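Long-range contacts in DNA repair protein rad60 (Schizosaccharomyces pombe, PDB 3GOE), which is required to repair DNA double-strand breaks by recombination between sister chromatids, here represented by its C-terminal SUMO-like domain: residues Thr11-Ser16 and Glu74-Val79; Leu22-Pro27 and Ile36-Thr41; Ile26-Thr31 and Asp64-Thr69. All coordinates share one frame; numbering follows the deposited sequence. Where two conformers were deposited one is given.

Contact 1. Residues Thr11-Ser16 and Glu74-Val79; sequences TLLLRS and EDQVSV. With CA (calcium ion), chain B.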
ATOM      1  N   THR A  11      -1.690  -3.165   8.797  1.00 11.57           N
ATOM      2  CA  THR A  11      -2.730  -3.687   7.931  1.00 11.65           C
ATOM      3  C   THR A  11      -3.330  -2.526   7.130  1.00 10.78           C
ATOM      4  O   THR A  11      -3.686  -1.515   7.740  1.00 12.40           O
ATOM      5  CB  THR A  11      -3.795  -4.454   8.725  1.00 13.47           C
ATOM      6  OG1 THR A  11      -3.159  -5.477   9.467  1.00 17.42           O
ATOM      7  CG2 THR A  11      -4.838  -5.085   7.797  1.00 15.78           C
ATOM      8  N   LEU A  12      -3.483  -2.691   5.837  1.00 11.09           N
ATOM      9  CA  LEU A  12      -4.084  -1.705   4.950  1.00 10.65           C
ATOM     10  C   LEU A  12      -5.158  -2.360   4.122  1.00 10.65           C
ATOM     11  O   LEU A  12      -4.997  -3.483   3.651  1.00 12.51           O
ATOM     12  CB  LEU A  12      -3.040  -1.065   4.028  1.00 11.44           C
ATOM     13  CG  LEU A  12      -1.973  -0.242   4.691  1.00 11.83           C
ATOM     14  CD1 LEU A  12      -0.871   0.118   3.655  1.00 14.83           C
ATOM     15  CD2 LEU A  12      -2.488   1.012   5.403  1.00 13.24           C
ATOM     16  N   LEU A  13      -6.244  -1.625   3.876  1.00 10.36           N
ATOM     17  CA  LEU A  13      -7.260  -2.023   2.936  1.00  9.90           C
ATOM     18  C   LEU A  13      -7.021  -1.298   1.622  1.00  9.46           C
ATOM     19  O   LEU A  13      -7.022  -0.073   1.573  1.00 11.22           O
ATOM     20  CB  LEU A  13      -8.635  -1.705   3.470  1.00 11.64           C
ATOM     21  CG  LEU A  13      -9.800  -1.926   2.516  1.00 13.19           C
ATOM     22  CD1 LEU A  13      -9.910  -3.351   2.086  1.00 13.66           C
ATOM     23  CD2 LEU A  13     -11.063  -1.436   3.195  1.00 16.96           C
ATOM     24  N   LEU A  14      -6.792  -2.066   0.567  1.00  9.77           N
ATOM     25  CA  LEU A  14      -6.617  -1.534  -0.804  1.00  9.67           C
ATOM     26  C   LEU A  14      -7.913  -1.798  -1.575  1.00  9.74           C
ATOM     27  O   LEU A  14      -8.250  -2.930  -1.869  1.00 11.90           O
ATOM     28  CB  LEU A  14      -5.426  -2.158  -1.498  1.00  9.60           C
ATOM     29  CG  LEU A  14      -4.082  -1.484  -1.236  1.00 11.82           C
ATOM     30  CD1 LEU A  14      -3.754  -1.419   0.241  1.00 15.40           C
ATOM     31  CD2 LEU A  14      -2.971  -2.085  -2.039  1.00 11.95           C
ATOM     32  N   ARG A  15      -8.628  -0.742  -1.874  1.00 10.90           N
ATOM     33  CA  ARG A  15      -9.863  -0.768  -2.625  1.00 11.99           C
ATOM     34  C   ARG A  15      -9.549  -0.465  -4.096  1.00 11.12           C
ATOM     35  O   ARG A  15      -8.751   0.418  -4.378  1.00 14.26           O
ATOM     36  CB  ARG A  15     -10.865   0.280  -2.130  1.00 14.85           C
ATOM     37  CG  ARG A  15     -11.308   0.279  -0.694  1.00 15.31           C
ATOM     38  CD  ARG A  15     -12.263   1.435  -0.330  1.00 17.42           C
ATOM     39  NE  ARG A  15     -12.767   1.407   1.035  1.00 17.68           N
ATOM     40  CZ  ARG A  15     -13.853   0.779   1.441  1.00 18.69           C
ATOM     41  NH1 ARG A  15     -14.235   0.829   2.705  1.00 19.58           N
ATOM     42  NH2 ARG A  15     -14.619   0.054   0.567  1.00 20.78           N
ATOM     43  N   SER A  16     -10.181  -1.159  -5.002  1.00 11.35           N
ATOM     44  CA  SER A  16      -9.927  -0.940  -6.402  1.00 12.11           C
ATOM     45  C   SER A  16     -11.242  -0.999  -7.192  1.00 13.04           C
ATOM     46  O   SER A  16     -11.980  -1.985  -7.004  1.00 13.84           O
ATOM     47  CB  SER A  16      -8.962  -1.974  -6.928  1.00 13.72           C
ATOM     48  OG  SER A  16      -8.755  -1.670  -8.312  1.00 16.14           O
ATOM     49  N   GLU A  74      -4.715   0.037   9.718  1.00 12.50           N
ATOM     50  CA  GLU A  74      -6.124  -0.022   9.382  1.00 14.15           C
ATOM     51  C   GLU A  74      -6.565   1.118   8.464  1.00 14.78           C
ATOM     52  O   GLU A  74      -7.762   1.273   8.241  1.00 19.39           O
ATOM     53  CB  GLU A  74      -7.027  -0.187  10.627  1.00 19.78           C
ATOM     54  CG  GLU A  74      -6.754  -1.498  11.342  1.00 25.45           C
ATOM     55  CD  GLU A  74      -7.211  -2.823  10.827  1.00 31.44           C
ATOM     56  OE1 GLU A  74      -7.841  -2.916   9.741  1.00 31.42           O
ATOM     57  OE2 GLU A  74      -6.967  -3.892  11.494  1.00 45.19           O
ATOM     58  N   ASP A  75      -5.652   1.903   7.874  1.00 12.88           N
ATOM     59  CA  ASP A  75      -5.991   2.849   6.890  1.00 13.20           C
ATOM     60  C   ASP A  75      -6.403   2.170   5.569  1.00 12.55           C
ATOM     61  O   ASP A  75      -6.137   0.980   5.366  1.00 13.41           O
ATOM     62  CB  ASP A  75      -4.896   3.872   6.634  1.00 14.35           C
ATOM     63  CG  ASP A  75      -4.891   4.994   7.630  1.00 16.28           C
ATOM     64  OD1 ASP A  75      -5.917   5.292   8.279  1.00 26.31           O
ATOM     65  OD2 ASP A  75      -3.819   5.668   7.779  1.00 18.08           O
ATOM     66  N   GLN A  76      -7.070   2.974   4.742  1.00 12.96           N
ATOM     67  CA  GLN A  76      -7.525   2.499   3.467  1.00 12.07           C
ATOM     68  C   GLN A  76      -6.992   3.405   2.361  1.00 10.90           C
ATOM     69  O   GLN A  76      -6.847   4.587   2.570  1.00 12.65           O
ATOM     70  CB  GLN A  76      -9.035   2.365   3.379  1.00 15.32           C
ATOM     71  CG  GLN A  76      -9.781   3.604   3.691  1.00 16.36           C
ATOM     72  CD  GLN A  76     -11.228   3.211   4.020  1.00 20.89           C
ATOM     73  OE1 GLN A  76     -11.863   2.475   3.285  1.00 24.72           O
ATOM     74  NE2 GLN A  76     -11.789   3.757   5.124  1.00 24.36           N
ATOM     75  N   VAL A  77      -6.675   2.772   1.241  1.00 10.62           N
ATOM     76  CA  VAL A  77      -6.177   3.466   0.062  1.00 10.83           C
ATOM     77  C   VAL A  77      -6.935   2.947  -1.164  1.00 10.57           C
ATOM     78  O   VAL A  77      -7.510   1.872  -1.181  1.00 13.16           O
ATOM     79  CB  VAL A  77      -4.668   3.305  -0.162  1.00 14.08           C
ATOM     80  CG1 VAL A  77      -3.871   3.841   1.019  1.00 16.92           C
ATOM     81  CG2 VAL A  77      -4.442   1.851  -0.408  1.00 20.65           C
ATOM     82  N   SER A  78      -6.914   3.764  -2.218  1.00 10.77           N
ATOM     83  CA  SER A  78      -7.489   3.416  -3.498  1.00 11.40           C
ATOM     84  C   SER A  78      -6.398   3.051  -4.512  1.00 10.34           C
ATOM     85  O   SER A  78      -5.443   3.796  -4.662  1.00 12.11           O
ATOM     86  CB  SER A  78      -8.320   4.545  -4.045  1.00 16.08           C
ATOM     87  OG  SER A  78      -9.442   4.828  -3.251  1.00 24.42           O
ATOM     88  N   VAL A  79      -6.558   1.936  -5.185  1.00 11.46           N
ATOM     89  CA  VAL A  79      -5.706   1.542  -6.273  1.00 10.46           C
ATOM     90  C   VAL A  79      -6.275   2.083  -7.576  1.00 11.89           C
ATOM     91  O   VAL A  79      -7.442   1.751  -7.889  1.00 14.84           O
ATOM     92  CB  VAL A  79      -5.614   0.007  -6.353  1.00 12.24           C
ATOM     93  CG1 VAL A  79      -4.662  -0.377  -7.481  1.00 15.03           C
ATOM     94  CG2 VAL A  79      -5.236  -0.579  -5.024  1.00 13.54           C
TER
HETATM   95 CA    CA B  82     -13.023  -3.837  -6.147  1.00 18.59          CA
HETATM   96  O   HOH W   1      -4.090  -4.553  11.978  1.00 30.81           O
HETATM   97  O   HOH W   2      -9.003   0.770 -10.252  1.00 27.75           O
HETATM   98  O   HOH W   3     -13.798  -4.610  -8.010  1.00 31.27           O
HETATM   99  O   HOH W   4     -14.088  -2.556  -5.535  1.00 19.26           O
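Strand residues of Thr11-Ser16 pair in parallel with those of 76-79, the axes inclined by 31° and 4.5 Å apart at the closest. Leu13 and Arg15 each bond through both backbone groups: Leu13 N to Asp75 O and Val77 N to Leu13 O, then Arg15 N to Val77 O and Val79 N to Arg15 O, the last 2.8 Å. From the turn before them, Glu74 N reaches Thr11 O at 2.7 Å. The pairing joins the first and last strands of the chain, the central parallel pair of the beta-grasp fold of ubiquitin and SUMO. On the face turned to helix 32-43, Leu14 and Val77 lie alongside each other, and Leu14 CD1 presses on Val77 CG2 at a tight 3.4 Å; Val79 CG2 touches Leu14 CB at 3.9 Å. An alanine at Leu14 would probably open a gap beside Val77 and Tyr39. On the other face, the extended Arg15 grips Gln76 side-on, NE and NH1 both donating to OE1, NE at 2.6 Å. Gln76 CG sits between its backbone N and carbonyl carbon (chi1 56°), with the chain extended beyond it. The guanidinium and amide planes are 23° apart, and Leu13 CD2 lies over one guanidinium face toward its rim. Glu74 sends OE1 to a salt bridge with Arg23. Ser16 O binds calcium at 2.3 Å, a site completed by Ser19, Asp21 and two waters.

Contact 2. Residues Leu22-Pro27 and Ile36-Thr41; sequences LRLSIP and IKRYCT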
ATOM      1  N   LEU A  22      -8.322  -5.792  -1.538  1.00 13.16           N
ATOM      2  CA  LEU A  22      -7.444  -6.657  -0.774  1.00 13.22           C
ATOM      3  C   LEU A  22      -7.061  -6.004   0.553  1.00 11.42           C
ATOM      4  O   LEU A  22      -6.607  -4.888   0.549  1.00 10.60           O
ATOM      5  CB  LEU A  22      -6.202  -6.942  -1.607  1.00 14.41           C
ATOM      6  CG  LEU A  22      -5.196  -7.904  -0.978  1.00 17.43           C
ATOM      7  CD1 LEU A  22      -5.779  -9.295  -0.938  1.00 27.91           C
ATOM      8  CD2 LEU A  22      -3.834  -7.904  -1.684  1.00 24.70           C
ATOM      9  N   ARG A  23      -7.124  -6.745   1.611  1.00 13.69           N
ATOM     10  CA  ARG A  23      -6.596  -6.343   2.872  1.00 15.36           C
ATOM     11  C   ARG A  23      -5.157  -7.007   3.028  1.00 14.93           C
ATOM     12  O   ARG A  23      -5.051  -8.204   2.894  1.00 18.92           O
ATOM     13  CB  ARG A  23      -7.709  -6.690   3.838  1.00 25.04           C
ATOM     14  CG  ARG A  23      -7.716  -5.849   5.060  1.00 31.08           C
ATOM     15  CD  ARG A  23      -8.748  -6.593   5.987  1.00 28.47           C
ATOM     16  NE  ARG A  23      -9.942  -5.847   5.774  1.00 26.28           N
ATOM     17  CZ  ARG A  23      -9.979  -4.639   6.340  1.00 26.05           C
ATOM     18  NH1 ARG A  23      -8.990  -4.178   7.096  1.00 25.24           N
ATOM     19  NH2 ARG A  23     -11.031  -3.940   6.135  1.00 30.87           N
ATOM     20  N   LEU A  24      -4.102  -6.249   3.215  1.00 14.64           N
ATOM     21  CA  LEU A  24      -2.693  -6.694   3.269  1.00 16.83           C
ATOM     22  C   LEU A  24      -2.059  -6.282   4.562  1.00 13.90           C
ATOM     23  O   LEU A  24      -2.412  -5.240   5.073  1.00 16.92           O
ATOM     24  CB  LEU A  24      -1.750  -6.145   2.107  1.00 20.78           C
ATOM     25  CG  LEU A  24      -2.189  -6.280   0.752  1.00 17.52           C
ATOM     26  CD1 LEU A  24      -3.268  -5.240   0.442  1.00 29.21           C
ATOM     27  CD2 LEU A  24      -0.971  -6.000  -0.089  1.00 22.61           C
ATOM     28  N   SER A  25      -1.127  -7.063   5.061  1.00 10.83           N
ATOM     29  CA  SER A  25      -0.344  -6.682   6.230  1.00 10.81           C
ATOM     30  C   SER A  25       1.076  -6.574   5.691  1.00 11.82           C
ATOM     31  O   SER A  25       1.727  -7.532   5.296  1.00 18.42           O
ATOM     32  CB  SER A  25      -0.471  -7.697   7.307  1.00 10.05           C
ATOM     33  OG  SER A  25      -0.305  -9.027   6.859  1.00 11.57           O
ATOM     34  N   ILE A  26       1.549  -5.341   5.606  1.00 10.40           N
ATOM     35  CA  ILE A  26       2.828  -5.177   4.959  0.50 11.65           C
ATOM     36  C   ILE A  26       3.822  -4.405   5.854  1.00  9.65           C
ATOM     37  O   ILE A  26       3.467  -3.653   6.753  1.00  9.88           O
ATOM     38  CB  ILE A  26       2.945  -4.513   3.580  0.50 12.15           C
ATOM     39  CG1 ILE A  26       2.538  -3.047   3.677  0.50 16.46           C
ATOM     40  CG2 ILE A  26       2.238  -5.354   2.531  0.50 14.40           C
ATOM     41  CD1 ILE A  26       3.265  -2.262   2.590  0.50 25.27           C
ATOM     42  N   PRO A  27       5.090  -4.692   5.649  1.00  9.21           N
ATOM     43  CA  PRO A  27       6.133  -3.989   6.425  1.00  9.34           C
ATOM     44  C   PRO A  27       6.184  -2.516   6.116  1.00  8.76           C
ATOM     45  O   PRO A  27       6.142  -2.105   4.968  1.00 10.07           O
ATOM     46  CB  PRO A  27       7.421  -4.697   5.976  1.00 11.39           C
ATOM     47  CG  PRO A  27       6.971  -6.040   5.497  1.00 12.63           C
ATOM     48  CD  PRO A  27       5.683  -5.787   4.847  1.00 11.14           C
ATOM     49  N   ILE A  36       2.471  -1.828  -4.000  1.00  7.04           N
ATOM     50  CA  ILE A  36       1.775  -2.094  -5.245  1.00  6.95           C
ATOM     51  C   ILE A  36       2.159  -3.404  -5.853  1.00  6.91           C
ATOM     52  O   ILE A  36       1.318  -4.193  -6.316  1.00  7.32           O
ATOM     53  CB  ILE A  36       1.956  -0.908  -6.249  1.00  7.40           C
ATOM     54  CG1 ILE A  36       1.411   0.387  -5.685  1.00  8.01           C
ATOM     55  CG2 ILE A  36       1.291  -1.247  -7.560  1.00  9.01           C
ATOM     56  CD1 ILE A  36       1.820   1.618  -6.489  1.00  9.55           C
ATOM     57  N   LYS A  37       3.467  -3.717  -5.895  1.00  6.79           N
ATOM     58  CA  LYS A  37       3.935  -4.980  -6.427  1.00  7.14           C
ATOM     59  C   LYS A  37       3.308  -6.159  -5.671  1.00  6.83           C
ATOM     60  O   LYS A  37       2.951  -7.171  -6.275  1.00  7.91           O
ATOM     61  CB  LYS A  37       5.455  -5.101  -6.382  1.00  8.34           C
ATOM     62  CG  LYS A  37       6.175  -4.228  -7.374  1.00  9.71           C
ATOM     63  CD  LYS A  37       7.698  -4.388  -7.238  1.00 14.14           C
ATOM     64  CE  LYS A  37       8.470  -3.681  -8.309  1.00 18.50           C
ATOM     65  NZ  LYS A  37       9.909  -3.909  -8.085  1.00 35.63           N
ATOM     66  N   ARG A  38       3.245  -6.060  -4.357  1.00  6.88           N
ATOM     67  CA  ARG A  38       2.674  -7.128  -3.528  1.00  7.27           C
ATOM     68  C   ARG A  38       1.171  -7.244  -3.770  1.00  6.96           C
ATOM     69  O   ARG A  38       0.648  -8.353  -3.887  1.00  7.86           O
ATOM     70  CB  ARG A  38       3.019  -6.862  -2.063  1.00  8.05           C
ATOM     71  CG  ARG A  38       2.436  -7.911  -1.128  1.00  9.43           C
ATOM     72  CD  ARG A  38       2.937  -9.316  -1.332  1.00 10.81           C
ATOM     73  NE  ARG A  38       4.370  -9.498  -1.174  1.00 10.86           N
ATOM     74  CZ  ARG A  38       4.997  -9.646  -0.011  1.00 11.36           C
ATOM     75  NH1 ARG A  38       4.360  -9.592   1.129  1.00 13.77           N
ATOM     76  NH2 ARG A  38       6.337  -9.839   0.028  1.00 11.97           N
ATOM     77  N   TYR A  39       0.464  -6.126  -3.838  1.00  6.95           N
ATOM     78  CA  TYR A  39      -0.939  -6.156  -4.215  1.00  7.10           C
ATOM     79  C   TYR A  39      -1.128  -6.934  -5.526  1.00  7.07           C
ATOM     80  O   TYR A  39      -1.992  -7.800  -5.650  1.00  7.88           O
ATOM     81  CB  TYR A  39      -1.488  -4.715  -4.332  1.00  7.74           C
ATOM     82  CG  TYR A  39      -2.870  -4.707  -4.928  1.00  8.24           C
ATOM     83  CD1 TYR A  39      -3.993  -5.012  -4.159  1.00 10.42           C
ATOM     84  CD2 TYR A  39      -3.058  -4.391  -6.260  1.00  9.23           C
ATOM     85  CE1 TYR A  39      -5.265  -5.006  -4.727  1.00 11.37           C
ATOM     86  CE2 TYR A  39      -4.327  -4.427  -6.802  1.00 10.85           C
ATOM     87  CZ  TYR A  39      -5.428  -4.724  -6.049  1.00 11.13           C
ATOM     88  OH  TYR A  39      -6.670  -4.770  -6.646  1.00 14.72           O
ATOM     89  N   CYS A  40      -0.293  -6.593  -6.512  1.00  7.17           N
ATOM     90  CA  CYS A  40      -0.450  -7.202  -7.828  1.00  7.74           C
ATOM     91  C   CYS A  40      -0.202  -8.702  -7.789  1.00  7.80           C
ATOM     92  O   CYS A  40      -0.941  -9.448  -8.471  1.00  8.55           O
ATOM     93  CB  CYS A  40       0.486  -6.540  -8.850  1.00  8.75           C
ATOM     94  SG  CYS A  40      -0.024  -4.857  -9.291  1.00  9.76           S
ATOM     95  N   THR A  41       0.807  -9.183  -7.088  1.00  7.90           N
ATOM     96  CA  THR A  41       1.008 -10.631  -7.020  1.00  8.63           C
ATOM     97  C   THR A  41      -0.109 -11.284  -6.199  1.00  9.24           C
ATOM     98  O   THR A  41      -0.459 -12.457  -6.514  1.00 11.93           O
ATOM     99  CB  THR A  41       2.380 -11.040  -6.510  1.00  9.26           C
ATOM    100  OG1 THR A  41       2.695 -10.505  -5.233  1.00 10.30           O
ATOM    101  CG2 THR A  41       3.511 -10.654  -7.456  1.00 11.12           C
TER
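Leu22 and Tyr39 make the main apolar contact between strand 22-27 and the helical segment 36-41. Their side chains slide past each other in opposite directions. Leu22 CB comes to the edge of the ring, near its plane, 3.8 Å from Tyr39 CE1; Leu22 CD2 lies out of that plane, 3.8 Å from Tyr39 CD1. Tyr39 holds CG anti to its backbone N (chi1 171°), and from there the ring extends beside the leucine. Leu24 enters two residues further along the strand with a single branch. Its CD2 rests against the helix backbone at Tyr39 N, 4.0 Å away, and lies 4.5 Å from Tyr39 CB.

A second kind of contact uses the aliphatic base of a charged side chain. Arg38 CG is 4.0 Å from Leu24 CD2, and in the conformer described, one of two, Ile26 CG2 approaches it loosely. The arginine chain then bends at chi2 and chi3, and it is its methylene, not its guanidinium, that meets the strand.

No hydrogen bond links the two segments; the polar end of Tyr39 is held elsewhere, its OH bonding to Glu20 O and Ser19 OG in the loop before the strand. Leu22, Leu24 and Ile26, alternate residues of the strand, thus supply the helix-facing side of an edge strand in a beta-grasp fold. The segment axes stand 10.0 Å apart at an angle of 128°. Leu35, one turn before Tyr39 on helix 32-43, continues the packing against Leu24 and Ile26, while Leu14 and Ser16 of the adjoining strand 9-16 also touch Tyr39.

Contact 3. Residues Ile26-Thr31 and Asp64-Thr69; sequences IPVDFT and DQVQST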
ATOM      1  N   ILE A  26       1.549  -5.341   5.606  1.00 10.40           N
ATOM      2  CA  ILE A  26       2.828  -5.177   4.959  0.50 11.65           C
ATOM      3  C   ILE A  26       3.822  -4.405   5.854  1.00  9.65           C
ATOM      4  O   ILE A  26       3.467  -3.653   6.753  1.00  9.88           O
ATOM      5  CB  ILE A  26       2.945  -4.513   3.580  0.50 12.15           C
ATOM      6  CG1 ILE A  26       2.538  -3.047   3.677  0.50 16.46           C
ATOM      7  CG2 ILE A  26       2.238  -5.354   2.531  0.50 14.40           C
ATOM      8  CD1 ILE A  26       3.265  -2.262   2.590  0.50 25.27           C
ATOM      9  N   PRO A  27       5.090  -4.692   5.649  1.00  9.21           N
ATOM     10  CA  PRO A  27       6.133  -3.989   6.425  1.00  9.34           C
ATOM     11  C   PRO A  27       6.184  -2.516   6.116  1.00  8.76           C
ATOM     12  O   PRO A  27       6.142  -2.105   4.968  1.00 10.07           O
ATOM     13  CB  PRO A  27       7.421  -4.697   5.976  1.00 11.39           C
ATOM     14  CG  PRO A  27       6.971  -6.040   5.497  1.00 12.63           C
ATOM     15  CD  PRO A  27       5.683  -5.787   4.847  1.00 11.14           C
ATOM     16  N   VAL A  28       6.333  -1.719   7.165  1.00  9.30           N
ATOM     17  CA  VAL A  28       6.382  -0.272   6.965  1.00  9.91           C
ATOM     18  C   VAL A  28       7.679   0.199   6.349  1.00  9.43           C
ATOM     19  O   VAL A  28       7.767   1.311   5.856  1.00 10.81           O
ATOM     20  CB  VAL A  28       6.115   0.461   8.302  1.00 12.15           C
ATOM     21  CG1 VAL A  28       4.711   0.152   8.805  1.00 14.74           C
ATOM     22  CG2 VAL A  28       7.187   0.166   9.338  1.00 14.31           C
ATOM     23  N   ASP A  29       8.698  -0.657   6.247  1.00  9.83           N
ATOM     24  CA  ASP A  29       9.886  -0.344   5.488  1.00 11.33           C
ATOM     25  C   ASP A  29       9.748  -0.676   3.987  1.00 10.45           C
ATOM     26  O   ASP A  29      10.660  -0.314   3.225  1.00 13.07           O
ATOM     27  CB  ASP A  29      11.126  -0.946   6.150  1.00 16.31           C
ATOM     28  CG  ASP A  29      11.314  -2.401   5.936  1.00 20.45           C
ATOM     29  OD1 ASP A  29      10.417  -3.078   5.409  1.00 31.35           O
ATOM     30  OD2 ASP A  29      12.444  -2.868   6.326  1.00 29.51           O
ATOM     31  N   PHE A  30       8.660  -1.293   3.549  1.00 10.17           N
ATOM     32  CA  PHE A  30       8.424  -1.383   2.131  1.00  9.85           C
ATOM     33  C   PHE A  30       8.184   0.016   1.574  1.00  8.09           C
ATOM     34  O   PHE A  30       7.595   0.840   2.251  1.00  9.75           O
ATOM     35  CB  PHE A  30       7.189  -2.261   1.839  1.00 11.65           C
ATOM     36  CG  PHE A  30       7.322  -3.749   1.811  1.00 14.38           C
ATOM     37  CD1 PHE A  30       8.439  -4.346   2.363  1.00 16.92           C
ATOM     38  CD2 PHE A  30       6.331  -4.529   1.232  1.00 19.07           C
ATOM     39  CE1 PHE A  30       8.547  -5.774   2.379  1.00 21.93           C
ATOM     40  CE2 PHE A  30       6.396  -5.916   1.261  1.00 23.11           C
ATOM     41  CZ  PHE A  30       7.531  -6.477   1.812  1.00 24.90           C
ATOM     42  N   THR A  31       8.523   0.203   0.323  1.00  7.49           N
ATOM     43  CA  THR A  31       8.053   1.375  -0.374  1.00  7.51           C
ATOM     44  C   THR A  31       6.607   1.218  -0.837  1.00  6.96           C
ATOM     45  O   THR A  31       6.033   0.145  -0.856  1.00  7.40           O
ATOM     46  CB  THR A  31       8.962   1.706  -1.590  1.00  7.72           C
ATOM     47  OG1 THR A  31       8.921   0.625  -2.447  1.00  8.31           O
ATOM     48  CG2 THR A  31      10.345   2.054  -1.157  1.00  8.80           C
ATOM     49  N   ASP A  64       8.560   6.448  -1.752  1.00  8.72           N
ATOM     50  CA  ASP A  64       8.564   6.639  -0.277  1.00  9.62           C
ATOM     51  C   ASP A  64       8.341   5.314   0.393  1.00  8.91           C
ATOM     52  O   ASP A  64       7.520   4.493   0.006  1.00  9.16           O
ATOM     53  CB  ASP A  64       7.457   7.594   0.138  1.00 10.17           C
ATOM     54  CG  ASP A  64       7.825   9.033  -0.045  1.00 13.84           C
ATOM     55  OD1 ASP A  64       9.031   9.355  -0.289  1.00 17.85           O
ATOM     56  OD2 ASP A  64       6.866   9.848   0.128  1.00 17.95           O
ATOM     57  N   GLN A  65       9.062   5.092   1.503  1.00 10.16           N
ATOM     58  CA  GLN A  65       8.710   4.017   2.432  1.00  9.66           C
ATOM     59  C   GLN A  65       7.346   4.291   3.014  1.00  9.23           C
ATOM     60  O   GLN A  65       6.994   5.442   3.319  1.00 10.61           O
ATOM     61  CB  GLN A  65       9.730   3.889   3.545  1.00 10.74           C
ATOM     62  CG  GLN A  65      11.051   3.454   3.066  1.00 13.26           C
ATOM     63  CD  GLN A  65      12.042   3.415   4.227  1.00 16.93           C
ATOM     64  OE1 GLN A  65      12.125   2.431   4.868  1.00 30.15           O
ATOM     65  NE2 GLN A  65      12.699   4.543   4.389  1.00 27.05           N
ATOM     66  N   VAL A  66       6.583   3.239   3.279  1.00  8.97           N
ATOM     67  CA  VAL A  66       5.283   3.373   3.925  1.00  9.38           C
ATOM     68  C   VAL A  66       5.442   4.133   5.223  1.00  9.97           C
ATOM     69  O   VAL A  66       4.623   5.028   5.529  1.00 11.86           O
ATOM     70  CB  VAL A  66       4.664   1.976   4.104  1.00  9.79           C
ATOM     71  CG1 VAL A  66       3.491   2.015   5.050  1.00 12.52           C
ATOM     72  CG2 VAL A  66       4.255   1.422   2.745  1.00 11.57           C
ATOM     73  N   GLN A  67       6.475   3.865   6.028  1.00 10.43           N
ATOM     74  CA  GLN A  67       6.659   4.602   7.259  1.00 13.01           C
ATOM     75  C   GLN A  67       6.814   6.108   7.080  1.00 14.51           C
ATOM     76  O   GLN A  67       6.562   6.840   8.062  1.00 19.03           O
ATOM     77  CB  GLN A  67       7.851   4.025   8.011  1.00 15.53           C
ATOM     78  CG  GLN A  67       9.246   4.085   7.466  1.00 19.12           C
ATOM     79  CD  GLN A  67      10.236   3.291   8.306  1.00 27.86           C
ATOM     80  OE1 GLN A  67      10.061   3.112   9.518  1.00 37.47           O
ATOM     81  NE2 GLN A  67      11.273   2.791   7.693  1.00 40.25           N
ATOM     82  N   SER A  68       7.240   6.570   5.924  1.00 13.62           N
ATOM     83  CA  SER A  68       7.510   7.977   5.663  1.00 15.11           C
ATOM     84  C   SER A  68       6.229   8.696   5.259  1.00 15.39           C
ATOM     85  O   SER A  68       6.218   9.919   5.270  1.00 24.46           O
ATOM     86  CB  SER A  68       8.512   8.135   4.531  1.00 19.65           C
ATOM     87  OG  SER A  68       9.778   7.516   4.851  1.00 20.49           O
ATOM     88  N   THR A  69       5.217   7.979   4.865  1.00 15.29           N
ATOM     89  CA  THR A  69       3.923   8.514   4.545  1.00 15.16           C
ATOM     90  C   THR A  69       3.123   8.705   5.827  1.00 15.77           C
ATOM     91  O   THR A  69       3.577   8.337   6.902  1.00 17.38           O
ATOM     92  CB  THR A  69       3.138   7.608   3.605  1.00 14.41           C
ATOM     93  OG1 THR A  69       2.647   6.488   4.318  1.00 13.33           O
ATOM     94  CG2 THR A  69       3.971   7.110   2.414  1.00 15.43           C
TER
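Val28 and Phe30, in the type I turn that ends strand 22-27, offer their carbonyls to the start of the 3-10 segment 66-68: Val66 N donates to Phe30 O at 2.8 Å and 168°, and Gln67 N to Val28 O at 2.9 Å. Beside them, Thr31 and Gln65 form a single backbone bridge, with Thr31 CA 3.2 Å from Asp64 O in a CA-H...O contact. The CB of Val66 is directed toward 26-31. Its CG2, 3.8 Å from Ile26 CD1 in one of two deposited conformers of Ile26, also lies 3.4 Å from Phe30 O, while CG1 packs more loosely toward Val28. Gln67 crosses Val28 at about a right angle, CB to CB at 4.0 Å. Gln67 CG lies between its own backbone N and carbonyl carbon (chi1 64°), which sets it 3.5 Å from Val28 O; NE2 donates to Gln65 OE1 at 3.0 Å from well above that carbonyl plane, tying the two amides together beside Asp29 CB. Within the turn, Pro27 CD sits over the centre of the Phe30 ring. Thr31 stands at the N-cap of helix 32-43 and its hydroxyl caps a backbone N of that helix. Both bonds across the contact are main-chain to main-chain and so depend little on which side chains are present, whereas the apolar fit falls largely to Val66, which also touches Ile10 in the sheet.

How the contacts relate
The three contacts show how a small beta-grasp domain is closed by pairings of very different sequence span. Contact 1, joining the first and last strands, encloses the other two along the chain; contacts 2 and 3 both start from strand 22-27 and share Ile26 and Pro27. Contacts 1 and 2 have centres about 9 Å apart and meet directly, since strands 9-16 and 22-27 are neighbours in the sheet and Tyr39 reaches Ser16. Contacts 2 and 3 lie about 12 Å apart, centre to centre, and touch where Arg38 packs on Phe30. Contact 3 lies about 14 Å from contact 1, centre to centre, on the opposite side of the domain's middle. Sheet, helix and connecting loop are thus joined into the single SUMO-like unit.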